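Local coordinates for serine Recombinase (Sulfolobus solfataricus, PDB 3LHF), which probably binds DNA and takes part in strand exchange as the resolvase-type catalytic part of a serine recombinase from a transposon, at residues R73-R76 with F77-I81; N45-K49 with G50-L54; E84-A88 with H89-I93; L113-F116 with S117-Y121. The protein carries 1 engineered substitution. All coordinates share one frame; numbering follows the deposited sequence.

All four contacts are local, between residues close in sequence, and each also touches the second subunit. Interactions 1 and 2, with centres about 12 Å apart, are joined: Arg48 of interaction 2 reaches the carbonyl oxygen of Leu74 in interaction 1, and Met46 packs against Val75. Interaction 3 closes the other end of helix 79-88, which begins in interaction 1, and its Ile93 CG2 comes back to 3.8 Å from Phe79 CZ there. Interaction 4 stands apart on the long helix 102-122, with its centre about 34 Å from that of interaction 3, yet across the dimer its Phe116 packs on Arg76 and Phe77 of the second subunit. No ligand marks an active site among these contacts.

Interaction 1: R73-R76 with F77-I81; sequences RLVR and FGFEI
Between Arg76 and Phe77 the chain passes, in a loop of four residues, 75-78, from the short helix 71-74 to helix 79-88. Gly78, with a positive phi of 65°, takes the N-cap position, and its carbonyl oxygen accepts from Ile81 N. The turn is bridged by one water: it donates to Arg76 O at 3.0 Å and accepts from Phe79 N at 2.8 Å, so an amide of the first helical turn is satisfied through solvent.

Inside the turn, Leu74 CD1 approaches Phe79 CE1 obliquely at 3.6 Å. Val75 CG2 lies at the edge of the same ring, close to its plane, and 3.9 Å from Phe79 CB. On the outside, Arg76 CG sits over the centre of the Phe77 ring, 4.0 Å from its centroid, in a CH-pi contact. With CG anti to the backbone N (chi1 -168°) and bends further out, the Arg76 guanidinium turns away to salt bridges with Asp100 and Asp108, its plane 85° from that of the Phe77 ring.

The Phe77 ring also stacks with Phe77 of the second subunit. With an alanine in place of Phe77, Arg76 CG and the partner ring across the dimer would probably lose the face they pack on.

Around the turn, Arg76 and Phe77 rest on Leu105 and Ile112 of helix 102-122, respectively, while Leu74 and Phe79 pack on Ile93 of strand 92-95.

Interaction 2: N45-K49 with G50-L54; sequences NMKRK and GFLKL
Arg48 and Phe51 form the tight part of this contact, at the start of helix 49-58. The guanidinium lies nearly flat on the ring, planes 13° apart and centres 4.3 Å apart, a stacked cation-pi pair in which NH1 stands over the ring centre, 3.7 Å from Phe51 CG. Bends at chi2 and chi3 fold the Arg48 chain back over the ring. NH2 donates to Leu74 O, at the end of helix 71-74. Arg48 is also the N-cap residue, and its carbonyl oxygen accepts from Leu52 N at 3.0 Å in a nearly straight bond. Leu52 CD1 packs closely too, touching Met46 O and Lys47 CA, each at 3.5 Å.

The other side is looser. Met46 SD meets the Phe51 ring obliquely, 5.4 Å from its centroid, as a Met-aromatic contact, and the side chains of Lys47, Lys49 and Lys53 are exposed. Lys47 N is held by Asn45 OD1 in an Asx turn.

Replacing Phe51 by a serine would probably leave the Arg48 guanidinium without the flat surface it stacks on.

Beneath the helix start, Asp39 of strand 35-40 accepts from Gly50 N, and Tyr7 of strand 3-10 packs against Arg48, Phe51 and Leu54; Ile81 of the second subunit meets Phe51.

Interaction 3: E84-A88 with H89-I93; sequences EVCKA and HGCEI
Cys86 and His89 meet where helix 79-88 runs out. The carbonyl oxygen of Cys86 gathers most of the bonding: His89 N donates to it at 2.7 Å from above the carbonyl plane, 57° out of it, and Cys91 N reaches it in a weak bond of 3.4 Å. His89 N also makes a weak bond to Val85 O, so this amide divides its hydrogen between two acceptors. The same Val85 O lies at the edge of the imidazole, in its plane, 3.5 Å from His89 CD2. Both ring nitrogens are engaged elsewhere, ND1 weakly with Asn61 OD1 and NE2 with NE2 of His89 of the second subunit.

The thiol of Cys86 lies 3.2 Å from Cys91 O. It also packs against Cys91 CB, at 3.4 Å, and against Ile93 CG1, at 3.7 Å. The two sulfurs, 3.6 Å apart, are not in disulfide bonding range.

Gly90, at a positive phi of 69°, lies in the turn that leads out of the helix, between the two residues of the weak bond from Cys91 N to Cys86 O that ends it. The turn leads helix 79-88 into strand 92-95, which lies beside and parallel to strand 63-68, completing a beta-alpha-beta crossover.

Interaction 4: L113-F116 with S117-Y121; sequences LVSF and SGKLY
Ser117 turns its side chain back onto the preceding helical turn, while Phe116 and Lys119 point to a different flank of the helix. With chi1 at 23°, an angle between the usual staggered positions, Ser117 OG sits between two carbonyl oxygens, 2.6 Å from Leu113 O and 2.4 Å from Val114 O. The approach to Val114 O is too short to be trusted in detail. Leu113 O also accepts from Ser117 N, at 3.1 Å.

Lys119 arches, bent at chi2 and chi3, so that NZ stands above the Phe116 ring, only 12° off its normal but 5.8 Å from its centroid; any cation-pi attraction is weak. Ser115 OG is 4.1 Å from Lys119 NZ. Leu120 tucks against the backbone instead: its CG lies 3.0 Å from Phe116 O, a close approach that may reflect the model, and the same oxygen takes the hydrogen bond from Leu120 N. Lys119 N gives the matching bond to Ser115 O, at 3.2 Å.

This turn belongs to the long helix 102-122. Leu113, Ser117 and Leu120 face helix 128-139, through Leu138, Tyr128 and Val131, while Phe116 rests on Leu109, and Lys119 and Leu120 on Leu105, of the second subunit's helix 102-122.

Interaction 1: R73-R76 with F77-I81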
loop_
_atom_site.group_PDB
_atom_site.type_symbol
_atom_site.label_atom_id
_atom_site.label_comp_id
_atom_site.label_asym_id
_atom_site.label_seq_id
_atom_site.Cartn_x
_atom_site.Cartn_y
_atom_site.Cartn_z
ATOM N N ARG D 73 -9.343 3.547 7.577
ATOM C CA ARG D 73 -10.309 3.926 6.624
ATOM C C ARG D 73 -9.601 4.241 5.338
ATOM O O ARG D 73 -10.075 3.871 4.302
ATOM C CB ARG D 73 -11.067 5.138 7.125
ATOM C CG ARG D 73 -12.291 4.836 7.938
ATOM C CD ARG D 73 -12.102 3.658 8.770
ATOM N NE ARG D 73 -13.016 2.600 8.424
ATOM C CZ ARG D 73 -12.762 1.319 8.599
ATOM N NH1 ARG D 73 -11.633 0.941 9.130
ATOM N NH2 ARG D 73 -13.646 0.420 8.249
ATOM N N LEU D 74 -8.474 4.937 5.379
ATOM C CA LEU D 74 -7.797 5.202 4.129
ATOM C C LEU D 74 -7.149 4.032 3.411
ATOM O O LEU D 74 -7.478 3.781 2.282
ATOM C CB LEU D 74 -6.739 6.263 4.346
ATOM C CG LEU D 74 -7.245 7.676 4.466
ATOM C CD1 LEU D 74 -6.117 8.567 4.816
ATOM C CD2 LEU D 74 -7.906 8.108 3.204
ATOM N N VAL D 75 -6.212 3.349 4.048
ATOM C CA VAL D 75 -5.598 2.164 3.460
ATOM C C VAL D 75 -5.097 1.179 4.491
ATOM O O VAL D 75 -4.806 1.555 5.604
ATOM C CB VAL D 75 -4.402 2.532 2.615
ATOM C CG1 VAL D 75 -4.813 2.853 1.218
ATOM C CG2 VAL D 75 -3.649 3.657 3.242
ATOM N N ARG D 76 -5.022 -0.089 4.139
ATOM C CA ARG D 76 -4.231 -1.030 4.907
ATOM C C ARG D 76 -2.730 -0.836 4.818
ATOM O O ARG D 76 -2.056 -0.887 5.804
ATOM C CB ARG D 76 -4.581 -2.468 4.587
ATOM C CG ARG D 76 -3.996 -3.450 5.558
ATOM C CD ARG D 76 -4.964 -3.829 6.605
ATOM N NE ARG D 76 -4.680 -3.213 7.871
ATOM C CZ ARG D 76 -5.613 -2.823 8.714
ATOM N NH1 ARG D 76 -6.874 -2.996 8.414
ATOM N NH2 ARG D 76 -5.277 -2.274 9.853
ATOM N N PHE D 77 -2.234 -0.637 3.608
ATOM C CA PHE D 77 -0.812 -0.494 3.338
ATOM C C PHE D 77 -0.482 0.808 2.670
ATOM O O PHE D 77 -1.290 1.382 2.007
ATOM C CB PHE D 77 -0.329 -1.588 2.417
ATOM C CG PHE D 77 -0.562 -2.949 2.927
ATOM C CD1 PHE D 77 0.060 -3.388 4.065
ATOM C CD2 PHE D 77 -1.390 -3.796 2.271
ATOM C CE1 PHE D 77 -0.157 -4.621 4.518
ATOM C CE2 PHE D 77 -1.600 -5.024 2.734
ATOM C CZ PHE D 77 -0.982 -5.439 3.853
ATOM N N GLY D 78 0.735 1.265 2.818
ATOM C CA GLY D 78 1.125 2.491 2.180
ATOM C C GLY D 78 0.434 3.751 2.636
ATOM O O GLY D 78 0.321 4.687 1.900
ATOM N N PHE D 79 0.024 3.796 3.880
ATOM C CA PHE D 79 -0.521 5.005 4.447
ATOM C C PHE D 79 0.563 6.068 4.408
ATOM O O PHE D 79 0.295 7.230 4.299
ATOM C CB PHE D 79 -0.985 4.763 5.862
ATOM C CG PHE D 79 -1.676 5.911 6.476
ATOM C CD1 PHE D 79 -3.027 6.048 6.376
ATOM C CD2 PHE D 79 -0.984 6.851 7.184
ATOM C CE1 PHE D 79 -3.654 7.091 6.944
ATOM C CE2 PHE D 79 -1.628 7.881 7.756
ATOM C CZ PHE D 79 -2.964 7.998 7.632
ATOM N N GLU D 80 1.797 5.626 4.502
ATOM C CA GLU D 80 2.940 6.492 4.434
ATOM C C GLU D 80 3.050 7.192 3.081
ATOM O O GLU D 80 3.451 8.323 3.004
ATOM C CB GLU D 80 4.212 5.717 4.777
ATOM C CG GLU D 80 4.199 5.019 6.119
ATOM C CD GLU D 80 4.185 3.513 6.021
ATOM O OE1 GLU D 80 3.628 2.993 5.069
ATOM O OE2 GLU D 80 4.728 2.849 6.896
ATOM N N ILE D 81 2.692 6.514 2.007
ATOM C CA ILE D 81 2.800 7.120 0.698
ATOM C C ILE D 81 1.897 8.318 0.653
ATOM O O ILE D 81 2.261 9.368 0.179
ATOM C CB ILE D 81 2.399 6.149 -0.385
ATOM C CG1 ILE D 81 3.386 5.003 -0.420
ATOM C CG2 ILE D 81 2.375 6.826 -1.686
ATOM C CD1 ILE D 81 2.893 3.833 -1.095
HETATM O O HOH W 1 -0.451 1.610 5.602
#

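Interaction 2: N45-K49 with G50-L54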
loop_
_atom_site.group_PDB
_atom_site.type_symbol
_atom_site.label_atom_id
_atom_site.label_comp_id
_atom_site.label_asym_id
_atom_site.label_seq_id
_atom_site.Cartn_x
_atom_site.Cartn_y
_atom_site.Cartn_z
ATOM N N ASN D 45 -8.834 -1.788 -1.656
ATOM C CA ASN D 45 -9.277 -1.448 -2.986
ATOM C C ASN D 45 -8.643 -0.126 -3.415
ATOM O O ASN D 45 -8.852 0.896 -2.790
ATOM C CB ASN D 45 -10.793 -1.324 -2.983
ATOM C CG ASN D 45 -11.422 -1.696 -4.292
ATOM O OD1 ASN D 45 -10.874 -1.474 -5.352
ATOM N ND2 ASN D 45 -12.587 -2.267 -4.218
ATOM N N MET D 46 -7.851 -0.158 -4.475
ATOM C CA MET D 46 -7.198 1.039 -4.941
ATOM C C MET D 46 -8.069 1.732 -5.945
ATOM O O MET D 46 -7.743 2.770 -6.443
ATOM C CB MET D 46 -5.834 0.730 -5.538
ATOM C CG MET D 46 -4.738 0.446 -4.522
ATOM S SD MET D 46 -4.572 1.604 -3.210
ATOM C CE MET D 46 -5.865 1.137 -2.140
ATOM N N LYS D 47 -9.206 1.139 -6.217
ATOM C CA LYS D 47 -10.145 1.705 -7.140
ATOM C C LYS D 47 -11.440 2.219 -6.504
ATOM O O LYS D 47 -12.432 2.327 -7.184
ATOM C CB LYS D 47 -10.427 0.724 -8.266
ATOM C CG LYS D 47 -9.429 0.810 -9.396
ATOM C CD LYS D 47 -9.628 -0.277 -10.436
ATOM C CE LYS D 47 -10.522 0.142 -11.590
ATOM N NZ LYS D 47 -9.790 0.558 -12.795
ATOM N N ARG D 48 -11.426 2.517 -5.210
ATOM C CA ARG D 48 -12.605 3.063 -4.574
ATOM C C ARG D 48 -12.808 4.394 -5.216
ATOM O O ARG D 48 -11.894 5.179 -5.269
ATOM C CB ARG D 48 -12.363 3.290 -3.096
ATOM C CG ARG D 48 -12.313 2.050 -2.243
ATOM C CD ARG D 48 -10.927 1.766 -1.783
ATOM N NE ARG D 48 -10.714 2.260 -0.447
ATOM C CZ ARG D 48 -9.540 2.583 0.035
ATOM N NH1 ARG D 48 -8.479 2.465 -0.701
ATOM N NH2 ARG D 48 -9.433 3.022 1.251
ATOM N N LYS D 49 -14.000 4.658 -5.718
ATOM C CA LYS D 49 -14.209 5.890 -6.453
ATOM C C LYS D 49 -13.978 7.086 -5.568
ATOM O O LYS D 49 -13.380 8.055 -5.982
ATOM C CB LYS D 49 -15.610 5.951 -7.028
ATOM C CG LYS D 49 -15.733 5.384 -8.402
ATOM C CD LYS D 49 -17.179 5.373 -8.826
ATOM C CE LYS D 49 -17.347 4.924 -10.242
ATOM N NZ LYS D 49 -18.156 3.690 -10.308
ATOM N N GLY D 50 -14.465 6.999 -4.342
ATOM C CA GLY D 50 -14.326 8.077 -3.401
ATOM C C GLY D 50 -12.880 8.324 -3.089
ATOM O O GLY D 50 -12.440 9.438 -2.982
ATOM N N PHE D 51 -12.137 7.256 -2.926
ATOM C CA PHE D 51 -10.745 7.382 -2.603
ATOM C C PHE D 51 -9.951 8.071 -3.707
ATOM O O PHE D 51 -9.209 8.988 -3.460
ATOM C CB PHE D 51 -10.218 5.981 -2.345
ATOM C CG PHE D 51 -8.792 5.931 -2.020
ATOM C CD1 PHE D 51 -8.357 6.256 -0.773
ATOM C CD2 PHE D 51 -7.891 5.560 -2.957
ATOM C CE1 PHE D 51 -7.075 6.215 -0.487
ATOM C CE2 PHE D 51 -6.611 5.521 -2.673
ATOM C CZ PHE D 51 -6.190 5.845 -1.435
ATOM N N LEU D 52 -10.119 7.608 -4.929
ATOM C CA LEU D 52 -9.380 8.129 -6.068
ATOM C C LEU D 52 -9.691 9.590 -6.330
ATOM O O LEU D 52 -8.832 10.363 -6.694
ATOM C CB LEU D 52 -9.623 7.290 -7.313
ATOM C CG LEU D 52 -8.938 5.926 -7.367
ATOM C CD1 LEU D 52 -9.664 4.992 -8.256
ATOM C CD2 LEU D 52 -7.534 6.035 -7.764
ATOM N N LYS D 53 -10.944 9.943 -6.133
ATOM C CA LYS D 53 -11.355 11.304 -6.239
ATOM C C LYS D 53 -10.679 12.171 -5.212
ATOM O O LYS D 53 -10.176 13.208 -5.530
ATOM C CB LYS D 53 -12.859 11.381 -6.041
ATOM C CG LYS D 53 -13.468 12.689 -6.391
ATOM C CD LYS D 53 -14.074 13.333 -5.206
ATOM C CE LYS D 53 -15.483 13.809 -5.467
ATOM N NZ LYS D 53 -15.947 14.707 -4.399
ATOM N N LEU D 54 -10.670 11.738 -3.973
ATOM C CA LEU D 54 -10.002 12.482 -2.942
ATOM C C LEU D 54 -8.538 12.586 -3.243
ATOM O O LEU D 54 -7.969 13.621 -3.172
ATOM C CB LEU D 54 -10.166 11.753 -1.616
ATOM C CG LEU D 54 -9.297 12.135 -0.434
ATOM C CD1 LEU D 54 -9.355 13.573 -0.144
ATOM C CD2 LEU D 54 -9.697 11.374 0.772
#

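Interaction 3: E84-A88 with H89-I93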
loop_
_atom_site.group_PDB
_atom_site.type_symbol
_atom_site.label_atom_id
_atom_site.label_comp_id
_atom_site.label_asym_id
_atom_site.label_seq_id
_atom_site.Cartn_x
_atom_site.Cartn_y
_atom_site.Cartn_z
ATOM N N GLU D 84 3.528 11.217 2.600
ATOM C CA GLU D 84 4.519 11.896 1.809
ATOM C C GLU D 84 3.849 12.648 0.705
ATOM O O GLU D 84 4.250 13.725 0.361
ATOM C CB GLU D 84 5.552 10.925 1.283
ATOM C CG GLU D 84 6.571 10.502 2.325
ATOM C CD GLU D 84 7.499 11.606 2.744
ATOM O OE1 GLU D 84 8.144 11.489 3.782
ATOM O OE2 GLU D 84 7.587 12.603 2.042
ATOM N N VAL D 85 2.810 12.065 0.153
ATOM C CA VAL D 85 2.042 12.717 -0.878
ATOM C C VAL D 85 1.384 13.981 -0.353
ATOM O O VAL D 85 1.375 14.995 -1.021
ATOM C CB VAL D 85 0.981 11.780 -1.429
ATOM C CG1 VAL D 85 -0.204 12.511 -1.847
ATOM C CG2 VAL D 85 1.503 11.013 -2.554
ATOM N N CYS D 86 0.837 13.907 0.851
ATOM C CA CYS D 86 0.182 15.027 1.476
ATOM C C CYS D 86 1.130 16.181 1.750
ATOM O O CYS D 86 0.838 17.319 1.458
ATOM C CB CYS D 86 -0.424 14.575 2.785
ATOM S SG CYS D 86 -2.141 14.775 2.938
ATOM N N LYS D 87 2.297 15.868 2.275
ATOM C CA LYS D 87 3.262 16.875 2.653
ATOM C C LYS D 87 3.659 17.687 1.440
ATOM O O LYS D 87 4.032 18.831 1.550
ATOM C CB LYS D 87 4.487 16.238 3.279
ATOM C CG LYS D 87 5.432 15.632 2.302
ATOM C CD LYS D 87 6.821 15.705 2.814
ATOM C CE LYS D 87 7.208 17.124 3.108
ATOM N NZ LYS D 87 7.660 17.836 1.920
ATOM N N ALA D 88 3.620 17.061 0.286
ATOM C CA ALA D 88 3.860 17.737 -0.960
ATOM C C ALA D 88 2.779 18.771 -1.274
ATOM O O ALA D 88 3.048 19.818 -1.794
ATOM C CB ALA D 88 4.006 16.735 -2.070
ATOM N N HIS D 89 1.546 18.451 -0.943
ATOM C CA HIS D 89 0.420 19.235 -1.394
ATOM C C HIS D 89 -0.365 20.010 -0.366
ATOM O O HIS D 89 -1.531 20.234 -0.540
ATOM C CB HIS D 89 -0.507 18.376 -2.203
ATOM C CG HIS D 89 0.064 17.969 -3.511
ATOM N ND1 HIS D 89 -0.141 18.685 -4.661
ATOM C CD2 HIS D 89 0.843 16.926 -3.850
ATOM C CE1 HIS D 89 0.473 18.089 -5.658
ATOM N NE2 HIS D 89 1.077 17.019 -5.192
ATOM N N GLY D 90 0.274 20.393 0.718
ATOM C CA GLY D 90 -0.331 21.288 1.665
ATOM C C GLY D 90 -1.481 20.708 2.431
ATOM O O GLY D 90 -2.231 21.432 3.020
ATOM N N CYS D 91 -1.616 19.394 2.415
ATOM C CA CYS D 91 -2.710 18.723 3.081
ATOM C C CYS D 91 -2.256 17.929 4.280
ATOM O O CYS D 91 -1.144 17.480 4.360
ATOM C CB CYS D 91 -3.442 17.799 2.139
ATOM S SG CYS D 91 -4.854 17.080 2.897
ATOM N N GLU D 92 -3.165 17.755 5.212
ATOM C CA GLU D 92 -2.881 17.136 6.475
ATOM C C GLU D 92 -3.844 15.988 6.704
ATOM O O GLU D 92 -5.018 16.079 6.394
ATOM C CB GLU D 92 -2.969 18.201 7.558
ATOM C CG GLU D 92 -3.424 17.789 8.906
ATOM C CD GLU D 92 -3.887 18.966 9.713
ATOM O OE1 GLU D 92 -4.101 20.027 9.134
ATOM O OE2 GLU D 92 -4.053 18.835 10.919
ATOM N N ILE D 93 -3.338 14.885 7.228
ATOM C CA ILE D 93 -4.212 13.791 7.548
ATOM C C ILE D 93 -4.427 13.735 9.021
ATOM O O ILE D 93 -3.534 13.446 9.772
ATOM C CB ILE D 93 -3.650 12.461 7.101
ATOM C CG1 ILE D 93 -3.251 12.531 5.649
ATOM C CG2 ILE D 93 -4.664 11.392 7.287
ATOM C CD1 ILE D 93 -3.032 11.237 5.042
#

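Interaction 4: L113-F116 with S117-Y121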
loop_
_atom_site.group_PDB
_atom_site.type_symbol
_atom_site.label_atom_id
_atom_site.label_comp_id
_atom_site.label_asym_id
_atom_site.label_seq_id
_atom_site.Cartn_x
_atom_site.Cartn_y
_atom_site.Cartn_z
ATOM N N LEU D 113 -4.489 -13.041 1.860
ATOM C CA LEU D 113 -4.176 -14.440 1.750
ATOM C C LEU D 113 -4.821 -15.031 0.524
ATOM O O LEU D 113 -4.224 -15.830 -0.154
ATOM C CB LEU D 113 -4.579 -15.207 2.991
ATOM C CG LEU D 113 -3.647 -15.043 4.179
ATOM C CD1 LEU D 113 -4.412 -15.157 5.463
ATOM C CD2 LEU D 113 -2.524 -16.015 4.134
ATOM N N VAL D 114 -6.043 -14.627 0.232
ATOM C CA VAL D 114 -6.707 -15.129 -0.948
ATOM C C VAL D 114 -5.979 -14.756 -2.217
ATOM O O VAL D 114 -5.827 -15.572 -3.087
ATOM C CB VAL D 114 -8.106 -14.566 -1.077
ATOM C CG1 VAL D 114 -8.720 -15.031 -2.334
ATOM C CG2 VAL D 114 -8.936 -14.958 0.084
ATOM N N SER D 115 -5.541 -13.516 -2.320
ATOM C CA SER D 115 -4.819 -13.080 -3.500
ATOM C C SER D 115 -3.493 -13.789 -3.708
ATOM O O SER D 115 -3.205 -14.273 -4.777
ATOM C CB SER D 115 -4.583 -11.583 -3.452
ATOM O OG SER D 115 -3.451 -11.237 -4.205
ATOM N N PHE D 116 -2.724 -13.882 -2.646
ATOM C CA PHE D 116 -1.441 -14.501 -2.686
ATOM C C PHE D 116 -1.620 -15.946 -3.117
ATOM O O PHE D 116 -0.778 -16.504 -3.783
ATOM C CB PHE D 116 -0.813 -14.456 -1.310
ATOM C CG PHE D 116 -0.093 -13.196 -1.009
ATOM C CD1 PHE D 116 1.267 -13.177 -0.906
ATOM C CD2 PHE D 116 -0.776 -12.035 -0.800
ATOM C CE1 PHE D 116 1.917 -12.039 -0.620
ATOM C CE2 PHE D 116 -0.118 -10.896 -0.519
ATOM C CZ PHE D 116 1.226 -10.901 -0.423
ATOM N N SER D 117 -2.718 -16.556 -2.722
ATOM C CA SER D 117 -2.949 -17.935 -3.084
ATOM C C SER D 117 -3.084 -18.123 -4.575
ATOM O O SER D 117 -2.562 -19.063 -5.114
ATOM C CB SER D 117 -4.163 -18.501 -2.369
ATOM O OG SER D 117 -5.026 -17.487 -1.963
ATOM N N GLY D 118 -3.804 -17.228 -5.234
ATOM C CA GLY D 118 -4.000 -17.320 -6.665
ATOM C C GLY D 118 -2.735 -17.166 -7.463
ATOM O O GLY D 118 -2.510 -17.858 -8.435
ATOM N N LYS D 119 -1.919 -16.227 -7.032
ATOM C CA LYS D 119 -0.665 -15.928 -7.654
ATOM C C LYS D 119 0.236 -17.110 -7.486
ATOM O O LYS D 119 0.977 -17.448 -8.371
ATOM C CB LYS D 119 -0.031 -14.735 -6.952
ATOM C CG LYS D 119 0.394 -13.608 -7.823
ATOM C CD LYS D 119 -0.271 -12.344 -7.388
ATOM C CE LYS D 119 0.709 -11.330 -6.869
ATOM N NZ LYS D 119 -0.023 -10.235 -6.198
ATOM N N LEU D 120 0.188 -17.726 -6.317
ATOM C CA LEU D 120 1.044 -18.865 -6.049
ATOM C C LEU D 120 0.660 -20.026 -6.912
ATOM O O LEU D 120 1.500 -20.676 -7.476
ATOM C CB LEU D 120 0.933 -19.289 -4.595
ATOM C CG LEU D 120 1.537 -18.458 -3.476
ATOM C CD1 LEU D 120 1.329 -19.132 -2.156
ATOM C CD2 LEU D 120 2.995 -18.211 -3.709
ATOM N N TYR D 121 -0.632 -20.291 -6.980
ATOM C CA TYR D 121 -1.149 -21.368 -7.789
ATOM C C TYR D 121 -0.868 -21.119 -9.220
ATOM O O TYR D 121 -0.562 -22.022 -9.957
ATOM C CB TYR D 121 -2.642 -21.470 -7.679
ATOM C CG TYR D 121 -3.153 -22.631 -8.463
ATOM C CD1 TYR D 121 -2.336 -23.697 -8.732
ATOM C CD2 TYR D 121 -4.442 -22.661 -8.938
ATOM C CE1 TYR D 121 -2.778 -24.749 -9.435
ATOM C CE2 TYR D 121 -4.893 -23.711 -9.638
ATOM C CZ TYR D 121 -4.062 -24.759 -9.884
ATOM O OH TYR D 121 -4.512 -25.829 -10.580
#